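Local atomic coordinates of putative secreted cellulose binding protein (Streptomyces coelicolor, PDB entry 4OY7), a protein that probably cleaves glycosidic bonds in cellulose oxidatively, acting through its copper-binding lytic polysaccharide monooxygenase (AA10) domain. Residues N29-A35 and R86-P90. Where two conformers were deposited one is given. Residue numbers count along the deposited sequence, not the author numbering.
Sequences NPACQAA and RSDWP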
ATOM      1  N   ASN A  29     -13.826   7.305   8.421  1.00 14.19           N
ATOM      2  CA  ASN A  29     -13.896   7.133   6.986  1.00 12.93           C
ATOM      3  C   ASN A  29     -14.767   5.912   6.670  1.00 12.71           C
ATOM      4  O   ASN A  29     -14.609   4.850   7.264  1.00 12.58           O
ATOM      5  CB  ASN A  29     -12.506   6.992   6.360  1.00 11.90           C
ATOM      6  CG  ASN A  29     -12.575   6.618   4.886  1.00 11.12           C
ATOM      7  OD1 ASN A  29     -12.768   5.463   4.546  1.00 10.69           O
ATOM      8  ND2 ASN A  29     -12.392   7.593   4.011  1.00 11.00           N
ATOM      9  N   PRO A  30     -15.714   6.058   5.744  1.00 12.51           N
ATOM     10  CA  PRO A  30     -16.681   4.958   5.580  1.00 12.43           C
ATOM     11  C   PRO A  30     -16.116   3.680   4.978  1.00 11.63           C
ATOM     12  O   PRO A  30     -16.581   2.597   5.305  1.00 11.58           O
ATOM     13  CB  PRO A  30     -17.767   5.565   4.668  1.00 13.00           C
ATOM     14  CG  PRO A  30     -17.156   6.801   4.101  1.00 12.88           C
ATOM     15  CD  PRO A  30     -16.180   7.305   5.117  1.00 12.76           C
ATOM     16  N   ALA A  31     -15.146   3.792   4.076  1.00 10.73           N
ATOM     17  CA  ALA A  31     -14.490   2.618   3.538  1.00 10.23           C
ATOM     18  C   ALA A  31     -13.681   1.906   4.655  1.00 10.31           C
ATOM     19  O   ALA A  31     -13.644   0.695   4.724  1.00 10.36           O
ATOM     20  CB  ALA A  31     -13.606   2.972   2.356  1.00  9.74           C
ATOM     21  N   CYS A  32     -13.048   2.681   5.529  1.00 10.55           N
ATOM     22  CA  CYS A  32     -12.348   2.135   6.678  1.00 10.74           C
ATOM     23  C   CYS A  32     -13.296   1.452   7.654  1.00 10.95           C
ATOM     24  O   CYS A  32     -13.012   0.370   8.139  1.00 10.49           O
ATOM     25  CB  CYS A  32     -11.535   3.217   7.387  1.00 11.46           C
ATOM     26  SG  CYS A  32     -10.199   3.961   6.422  1.00 12.08           S
ATOM     27  N   GLN A  33     -14.431   2.080   7.935  0.50 11.37           N
ATOM     28  CA  GLN A  33     -15.444   1.439   8.780  0.50 12.00           C
ATOM     29  C   GLN A  33     -15.914   0.122   8.172  0.50 11.92           C
ATOM     30  O   GLN A  33     -16.049  -0.879   8.882  0.50 12.12           O
ATOM     31  CB  GLN A  33     -16.641   2.358   9.020  0.50 12.68           C
ATOM     32  CG  GLN A  33     -17.667   1.734   9.957  0.50 13.52           C
ATOM     33  CD  GLN A  33     -17.099   1.455  11.340  0.50 13.87           C
ATOM     34  OE1 GLN A  33     -17.009   0.300  11.774  0.50 14.06           O
ATOM     35  NE2 GLN A  33     -16.700   2.514  12.034  0.50 14.10           N
ATOM     36  N   ALA A  34     -16.148   0.108   6.861  1.00 11.64           N
ATOM     37  CA  ALA A  34     -16.617  -1.099   6.192  1.00 11.78           C
ATOM     38  C   ALA A  34     -15.582  -2.206   6.273  1.00 11.37           C
ATOM     39  O   ALA A  34     -15.939  -3.354   6.527  1.00 11.76           O
ATOM     40  CB  ALA A  34     -16.964  -0.815   4.738  1.00 11.69           C
ATOM     41  N   ALA A  35     -14.311  -1.854   6.078  1.00 10.70           N
ATOM     42  CA  ALA A  35     -13.228  -2.836   6.136  1.00 10.46           C
ATOM     43  C   ALA A  35     -13.030  -3.350   7.546  1.00 11.13           C
ATOM     44  O   ALA A  35     -12.715  -4.525   7.746  1.00 11.13           O
ATOM     45  CB  ALA A  35     -11.926  -2.245   5.614  1.00  9.80           C
ATOM     46  N   ARG A  86     -13.823   0.648  -4.170  1.00  8.22           N
ATOM     47  CA  ARG A  86     -14.592   1.803  -3.709  1.00  8.73           C
ATOM     48  C   ARG A  86     -13.796   3.071  -3.971  1.00  8.42           C
ATOM     49  O   ARG A  86     -12.560   3.048  -3.973  1.00  7.88           O
ATOM     50  CB  ARG A  86     -14.793   1.709  -2.194  1.00  8.95           C
ATOM     51  CG  ARG A  86     -15.662   0.590  -1.722  1.00  9.38           C
ATOM     52  CD  ARG A  86     -15.645   0.478  -0.212  1.00  9.39           C
ATOM     53  NE  ARG A  86     -16.375   1.600   0.360  1.00  9.84           N
ATOM     54  CZ  ARG A  86     -17.392   1.491   1.203  1.00 10.49           C
ATOM     55  NH1 ARG A  86     -17.837   0.302   1.603  1.00 10.76           N
ATOM     56  NH2 ARG A  86     -17.965   2.594   1.658  1.00 10.92           N
ATOM     57  N   SER A  87     -14.504   4.175  -4.168  1.00  8.74           N
ATOM     58  CA  SER A  87     -13.846   5.460  -4.413  1.00  8.69           C
ATOM     59  C   SER A  87     -13.740   6.338  -3.167  1.00  8.67           C
ATOM     60  O   SER A  87     -13.233   7.468  -3.255  1.00  9.00           O
ATOM     61  CB  SER A  87     -14.612   6.208  -5.491  1.00  9.16           C
ATOM     62  OG  SER A  87     -15.906   6.559  -5.060  1.00  9.92           O
ATOM     63  N   ASP A  88     -14.198   5.837  -2.028  1.00  8.74           N
ATOM     64  CA  ASP A  88     -14.284   6.645  -0.800  1.00  8.98           C
ATOM     65  C   ASP A  88     -13.198   6.296   0.240  1.00  8.52           C
ATOM     66  O   ASP A  88     -13.272   6.787   1.363  1.00  8.78           O
ATOM     67  CB  ASP A  88     -15.710   6.642  -0.195  1.00  9.68           C
ATOM     68  CG  ASP A  88     -16.221   5.244   0.174  1.00  9.79           C
ATOM     69  OD1 ASP A  88     -15.591   4.232  -0.219  1.00  9.40           O
ATOM     70  OD2 ASP A  88     -17.225   5.175   0.924  1.00 10.44           O
ATOM     71  N   TRP A  89     -12.197   5.500  -0.124  1.00  7.88           N
ATOM     72  CA  TRP A  89     -11.060   5.254   0.749  1.00  7.61           C
ATOM     73  C   TRP A  89     -10.329   6.577   1.021  1.00  7.82           C
ATOM     74  O   TRP A  89     -10.456   7.528   0.233  1.00  7.95           O
ATOM     75  CB  TRP A  89     -10.063   4.302   0.095  1.00  7.06           C
ATOM     76  CG  TRP A  89     -10.466   2.871  -0.034  1.00  6.95           C
ATOM     77  CD1 TRP A  89     -10.955   2.241  -1.155  1.00  6.90           C
ATOM     78  CD2 TRP A  89     -10.364   1.855   0.971  1.00  6.90           C
ATOM     79  NE1 TRP A  89     -11.168   0.918  -0.898  1.00  6.92           N
ATOM     80  CE2 TRP A  89     -10.844   0.651   0.405  1.00  6.93           C
ATOM     81  CE3 TRP A  89      -9.967   1.855   2.308  1.00  7.06           C
ATOM     82  CZ2 TRP A  89     -10.859  -0.568   1.117  1.00  6.95           C
ATOM     83  CZ3 TRP A  89      -9.994   0.665   3.010  1.00  7.14           C
ATOM     84  CH2 TRP A  89     -10.483  -0.542   2.422  1.00  7.10           C
ATOM     85  N   PRO A  90      -9.606   6.665   2.146  1.00  7.96           N
ATOM     86  CA  PRO A  90      -8.757   7.829   2.337  1.00  8.27           C
ATOM     87  C   PRO A  90      -7.739   7.925   1.229  1.00  8.02           C
ATOM     88  O   PRO A  90      -7.327   6.915   0.718  1.00  7.58           O
ATOM     89  CB  PRO A  90      -8.051   7.534   3.672  1.00  8.38           C
ATOM     90  CG  PRO A  90      -8.880   6.518   4.345  1.00  8.47           C
ATOM     91  CD  PRO A  90      -9.478   5.701   3.245  1.00  8.03           C
TER
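A helix N-cap defines this contact, in which the first turns of helix 30-39 meet the loop leading into strand 92-94 of the LPMO domain. Asn29 occupies the cap position with chi1 at t (172°): its OD1 accepts from Cys32 N at 3.0 Å (N-H...O 161°), while its ND2 donates to Asp88 O at 2.9 Å (154°). One amide thus both caps the helix and ties it to the loop.

Beyond the cap, the small side chain of Ala31 allows close approach, its CA lying 5.1 Å from that of Trp89. Ala31 CB sits 4.0 Å from the centroid of the five-membered ring of Trp89 and 24° off its normal, a CH-pi contact over the face. Although the CA-to-CB bond of Trp89 points away from the helix, chi1 at m (-71°) and chi2 of 100° bring the indole back, so that CH2 comes within 3.9 Å of Ala35 CB. The ring is held further by NE1 bonding to Ala84 O and by a cation-pi contact with Arg10.

Towards the surface, Arg86 and Asp88 form a two-pronged salt bridge within the loop: NE of Arg86 to OD1 of Asp88 and NH2 to OD2, both 2.8 Å and nearly linear (175° and 173°). Ala31 CA and Pro30 O lie over one face of the guanidinium, while Asp88 OD1 comes within 3.5 Å of Ala31 CB and Asp88 OD2 within 3.6 Å of Pro30 CG, so the ion pair packs against the first residues of the helix.

Cys32, disulfide-bonded to Cys14 of helix 10-18, has chi1 at m (-63°) and places SG 3.5 Å from Pro90 CG.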